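Local coordinates for putative molybdenum carrier protein (Syntrophus aciditrophicus SB, PDB 3IMK) that is of unknown function but may carry molybdenum or bind a nucleotide-like ligand, at residues A19-L24 / R42-G47; T77-H82 / G87-T92. All coordinates share one frame; numbering follows the deposited sequence.

In the fold
Both contacts belong to one Rossmann-like alpha/beta domain of the circularly permuted YpsA family. Interaction 1 lies at the surface, where helix 19-29 meets the loop between strands 34-38 and 56-57. Interaction 2 is buried and joins strand 76-81 to helix 87-98. Their centres are 14 Å apart, and their nearest atoms about 4 Å, without touching. The side chain of Arg21 is about 4 Å from a bound MES, and that of Thr92 about 4 Å from a glycerol. A glycerol oxygen, O2, is hydrogen-bonded to Asp20 OD1. These molecules, probably from the crystallisation liquor, may mark a pocket. A bound polyether's pocket includes Lys69 and Leu72 of helix 63-72, which packs against Thr77 and Thr92 of interaction 2.

Interaction 1 of 2, residues A19-L24 / R42-G47; sequences ADRAAL and RLAEGG
Arg21 of helix 19-29 reaches out to the type II beta turn Ala44-Gly47, in the loop between strands 34-38 and 56-57 of the Rossmann-like fold. The turn is closed by a backbone bond from Gly47 N to Ala44 O. The contact is small, with 62 Å² buried in all. Arg21, Ala44 and Glu45 supply most of it. The arginine leaves the helix with CG anti to its own N (chi1 -161°), then bends at chi2 and chi3. This brings the guanidinium edge-on to the turn. Ala44 CB lies near the plane of the group, 3.9 Å from Arg21 NH2. The same NH2 also bonds to Gly15 O, which helps to fix the guanidinium. Glu45 sends its carboxylate to other partners, with a salt bridge from OE2 to Arg138 and hydrogen bonds from OE1 to Thr17 and Gly140. Its backbone carbonyl serves the contact instead. Arg21 NH2 and Glu45 O are 4.5 Å apart, and a water fills the step between them. This water accepts from Arg21 NH2 at 2.8 Å. It donates to Glu45 O at 2.7 Å and to Gly47 O at 2.8 Å, so one molecule ties the helix to two carbonyls of the turn.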
loop_
_atom_site.group_PDB
_atom_site.type_symbol
_atom_site.label_atom_id
_atom_site.label_comp_id
_atom_site.label_asym_id
_atom_site.label_seq_id
_atom_site.Cartn_x
_atom_site.Cartn_y
_atom_site.Cartn_z
ATOM N N ALA A 19 -0.408 5.725 4.941
ATOM C CA ALA A 19 0.249 4.917 3.925
ATOM C C ALA A 19 -0.553 4.821 2.619
ATOM O O ALA A 19 0.014 4.965 1.526
ATOM C CB ALA A 19 0.518 3.468 4.469
ATOM N N ASP A 20 -1.861 4.550 2.721
ATOM C CA ASP A 20 -2.664 4.378 1.493
ATOM C C ASP A 20 -2.560 5.643 0.605
ATOM O O ASP A 20 -2.522 5.559 -0.647
ATOM C CB ASP A 20 -4.148 4.187 1.813
ATOM C CG ASP A 20 -4.556 2.818 2.306
ATOM O OD1 ASP A 20 -3.733 1.907 2.443
ATOM O OD2 ASP A 20 -5.793 2.705 2.547
ATOM N N ARG A 21 -2.697 6.809 1.227
ATOM C CA ARG A 21 -2.763 8.079 0.500
ATOM C C ARG A 21 -1.410 8.417 -0.124
ATOM O O ARG A 21 -1.324 8.837 -1.308
ATOM C CB ARG A 21 -3.280 9.187 1.413
ATOM C CG ARG A 21 -3.818 10.409 0.630
ATOM C CD ARG A 21 -5.168 10.109 -0.091
ATOM N NE ARG A 21 -6.266 9.719 0.799
ATOM C CZ ARG A 21 -7.025 10.564 1.485
ATOM N NH1 ARG A 21 -6.838 11.868 1.386
ATOM N NH2 ARG A 21 -7.989 10.107 2.280
ATOM N N ALA A 22 -0.323 8.139 0.618
ATOM C CA ALA A 22 0.996 8.297 0.060
ATOM C C ALA A 22 1.198 7.404 -1.156
ATOM O O ALA A 22 1.842 7.809 -2.152
ATOM C CB ALA A 22 2.105 8.025 1.115
ATOM N N ALA A 23 0.726 6.170 -1.092
ATOM C CA ALA A 23 0.863 5.334 -2.263
ATOM C C ALA A 23 0.262 5.929 -3.519
ATOM O O ALA A 23 0.864 5.893 -4.611
ATOM C CB ALA A 23 0.240 3.934 -1.961
ATOM N N LEU A 24 -0.954 6.475 -3.385
ATOM C CA LEU A 24 -1.642 7.061 -4.525
ATOM C C LEU A 24 -0.945 8.344 -5.013
ATOM O O LEU A 24 -0.780 8.549 -6.204
ATOM C CB LEU A 24 -3.115 7.347 -4.177
ATOM C CG LEU A 24 -3.937 6.129 -3.739
ATOM C CD1 LEU A 24 -5.408 6.551 -3.396
ATOM C CD2 LEU A 24 -3.944 5.003 -4.792
ATOM N N ARG A 42 -16.834 6.467 -0.237
ATOM C CA ARG A 42 -15.441 6.895 -0.230
ATOM C C ARG A 42 -14.969 7.302 1.180
ATOM O O ARG A 42 -14.180 8.239 1.362
ATOM C CB ARG A 42 -15.160 8.022 -1.255
ATOM C CG ARG A 42 -15.722 7.821 -2.617
ATOM C CD ARG A 42 -15.565 9.093 -3.440
ATOM N NE ARG A 42 -14.179 9.471 -3.704
ATOM C CZ ARG A 42 -13.480 9.027 -4.749
ATOM N NH1 ARG A 42 -13.968 8.109 -5.566
ATOM N NH2 ARG A 42 -12.259 9.474 -4.958
ATOM N N LEU A 43 -15.429 6.576 2.183
ATOM C CA LEU A 43 -15.136 6.976 3.551
ATOM C C LEU A 43 -13.667 6.818 3.914
ATOM O O LEU A 43 -13.011 5.831 3.508
ATOM C CB LEU A 43 -15.997 6.228 4.562
ATOM C CG LEU A 43 -17.485 6.294 4.292
ATOM C CD1 LEU A 43 -18.266 5.476 5.392
ATOM C CD2 LEU A 43 -18.024 7.724 4.230
ATOM N N ALA A 44 -13.174 7.760 4.732
ATOM C CA ALA A 44 -11.804 7.742 5.219
ATOM C C ALA A 44 -11.722 8.665 6.432
ATOM O O ALA A 44 -12.587 9.523 6.654
ATOM C CB ALA A 44 -10.830 8.190 4.120
ATOM N N GLU A 45 -10.673 8.500 7.208
ATOM C CA GLU A 45 -10.323 9.499 8.209
ATOM C C GLU A 45 -10.091 10.833 7.502
ATOM O O GLU A 45 -9.456 10.856 6.433
ATOM C CB GLU A 45 -9.046 9.082 8.910
ATOM C CG GLU A 45 -8.553 10.088 9.908
ATOM C CD GLU A 45 -7.258 9.647 10.558
ATOM O OE1 GLU A 45 -6.222 9.659 9.882
ATOM O OE2 GLU A 45 -7.299 9.325 11.761
ATOM N N GLY A 46 -10.640 11.917 8.053
ATOM C CA GLY A 46 -10.482 13.233 7.389
ATOM C C GLY A 46 -11.447 13.528 6.256
ATOM O O GLY A 46 -11.354 14.603 5.630
ATOM N N GLY A 47 -12.431 12.677 6.016
ATOM C CA GLY A 47 -13.510 12.909 5.089
ATOM C C GLY A 47 -13.405 12.156 3.782
ATOM O O GLY A 47 -12.444 11.430 3.535
HETATM O O HOH W 1 -9.698 11.639 3.905
#

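Interaction 2 of 2, residues T77-H82 / G87-T92; sequences TLIISH and GGSALT
The beta-alpha-beta unit formed by strand 76-81, helix 87-98 and strand 103-107 holds this contact, between its first strand and its helix. Segments 77-81 and 87-92 run nearly antiparallel, at 151°, with their axes 9.5 Å apart. Thr77 and Ile79 point from the strand toward the helix, and Ser89 and Thr92, one helical turn apart, point back. The meeting is apolar and buried. Ile79 has the most surface covered and spreads its two branches over both helix residues. Its CG2 meets Ser89 CB at 4.1 Å. Its CG1 branch is extended (chi2 175°) and carries CD1 to Thr92 CG2, 3.8 Å away. Those two side chains run past each other in opposite directions. CD1 also lies 3.8 Å from Ser89 O.

Thr92 CG2 is shared, since Thr77 CG2 approaches it at 3.6 Å, methyl to methyl and at a slant. The threonine presents this methyl because CG2 is anti to its backbone N, while OG1 turns back along the helix (chi1 -58°). There OG1 donates to Gly88 O at 2.9 Å. Thr92 N bonds to the same oxygen from the opposite face of the carbonyl, so Gly88 O is gripped twice and the buried hydroxyl is satisfied. A glycine at Thr92 would probably leave a gap beside the Thr77 and Ile79 methyls and cost Gly88 O one of its two donors.

Thr77 turns its own hydroxyl to Asn133 of strand 131-135, which neighbours strand 76-81 in the sheet. Strand 103-107 pairs along the other edge through Leu104. Helix 63-72 packs beside both threonines through Val71, while Ile80, facing away from helix 87-98, packs on helix 145-157.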
loop_
_atom_site.group_PDB
_atom_site.type_symbol
_atom_site.label_atom_id
_atom_site.label_comp_id
_atom_site.label_asym_id
_atom_site.label_seq_id
_atom_site.Cartn_x
_atom_site.Cartn_y
_atom_site.Cartn_z
ATOM N N THR A 77 1.028 -7.525 -1.621
ATOM C CA THR A 77 0.768 -6.431 -0.689
ATOM C C THR A 77 2.025 -6.071 0.108
ATOM O O THR A 77 2.647 -6.924 0.764
ATOM C CB THR A 77 -0.400 -6.807 0.269
ATOM O OG1 THR A 77 -1.626 -6.972 -0.467
ATOM C CG2 THR A 77 -0.629 -5.735 1.314
ATOM N N LEU A 78 2.366 -4.794 0.020
ATOM C CA LEU A 78 3.451 -4.193 0.768
ATOM C C LEU A 78 2.796 -3.450 1.939
ATOM O O LEU A 78 1.943 -2.594 1.685
ATOM C CB LEU A 78 4.226 -3.207 -0.099
ATOM C CG LEU A 78 5.251 -2.298 0.594
ATOM C CD1 LEU A 78 6.371 -3.132 1.267
ATOM C CD2 LEU A 78 5.868 -1.346 -0.432
ATOM N N ILE A 79 3.179 -3.749 3.188
ATOM C CA ILE A 79 2.622 -3.099 4.389
ATOM C C ILE A 79 3.769 -2.293 5.026
ATOM O O ILE A 79 4.814 -2.844 5.311
ATOM C CB ILE A 79 2.029 -4.091 5.429
ATOM C CG1 ILE A 79 1.075 -5.084 4.731
ATOM C CG2 ILE A 79 1.304 -3.282 6.505
ATOM C CD1 ILE A 79 0.514 -6.199 5.618
ATOM N N ILE A 80 3.570 -1.000 5.216
ATOM C CA ILE A 80 4.583 -0.113 5.768
ATOM C C ILE A 80 4.095 0.417 7.128
ATOM O O ILE A 80 2.999 0.943 7.215
ATOM C CB ILE A 80 4.854 1.054 4.791
ATOM C CG1 ILE A 80 5.142 0.538 3.379
ATOM C CG2 ILE A 80 6.018 1.913 5.343
ATOM C CD1 ILE A 80 5.062 1.617 2.264
ATOM N N SER A 81 4.944 0.346 8.163
ATOM C CA SER A 81 4.618 0.836 9.487
ATOM C C SER A 81 5.858 1.312 10.210
ATOM O O SER A 81 6.991 1.106 9.749
ATOM C CB SER A 81 3.994 -0.273 10.333
ATOM O OG SER A 81 4.944 -1.232 10.718
ATOM N N HIS A 82 5.604 1.910 11.363
ATOM C CA HIS A 82 6.593 2.066 12.434
ATOM C C HIS A 82 6.143 1.230 13.593
ATOM O O HIS A 82 5.137 1.557 14.233
ATOM C CB HIS A 82 6.772 3.532 12.852
ATOM C CG HIS A 82 7.297 4.420 11.766
ATOM N ND1 HIS A 82 6.499 5.346 11.128
ATOM C CD2 HIS A 82 8.530 4.531 11.209
ATOM C CE1 HIS A 82 7.228 6.003 10.239
ATOM N NE2 HIS A 82 8.461 5.514 10.250
ATOM N N GLY A 87 -4.409 -3.395 14.303
ATOM C CA GLY A 87 -5.562 -2.858 13.628
ATOM C C GLY A 87 -5.646 -3.272 12.160
ATOM O O GLY A 87 -5.381 -4.446 11.842
ATOM N N GLY A 88 -6.044 -2.342 11.302
ATOM C CA GLY A 88 -6.277 -2.637 9.894
ATOM C C GLY A 88 -5.052 -3.190 9.179
ATOM O O GLY A 88 -5.185 -3.997 8.266
ATOM N N SER A 89 -3.870 -2.701 9.568
ATOM C CA SER A 89 -2.633 -3.176 8.952
ATOM C C SER A 89 -2.367 -4.638 9.303
ATOM O O SER A 89 -1.916 -5.397 8.462
ATOM C CB SER A 89 -1.448 -2.290 9.342
ATOM O OG SER A 89 -1.627 -0.957 8.875
ATOM N N ALA A 90 -2.628 -5.027 10.561
ATOM C CA ALA A 90 -2.479 -6.425 10.957
ATOM C C ALA A 90 -3.495 -7.313 10.212
ATOM O O ALA A 90 -3.178 -8.443 9.846
ATOM C CB ALA A 90 -2.621 -6.590 12.474
ATOM N N LEU A 91 -4.705 -6.791 10.028
ATOM C CA LEU A 91 -5.773 -7.506 9.287
ATOM C C LEU A 91 -5.343 -7.695 7.841
ATOM O O LEU A 91 -5.581 -8.747 7.251
ATOM C CB LEU A 91 -7.067 -6.708 9.309
ATOM C CG LEU A 91 -8.285 -7.406 8.705
ATOM C CD1 LEU A 91 -8.607 -8.730 9.414
ATOM C CD2 LEU A 91 -9.479 -6.429 8.692
ATOM N N THR A 92 -4.725 -6.665 7.262
ATOM C CA THR A 92 -4.218 -6.773 5.877
ATOM C C THR A 92 -3.311 -7.994 5.752
ATOM O O THR A 92 -3.420 -8.766 4.829
ATOM C CB THR A 92 -3.475 -5.483 5.453
ATOM O OG1 THR A 92 -4.344 -4.363 5.558
ATOM C CG2 THR A 92 -2.889 -5.580 4.057
#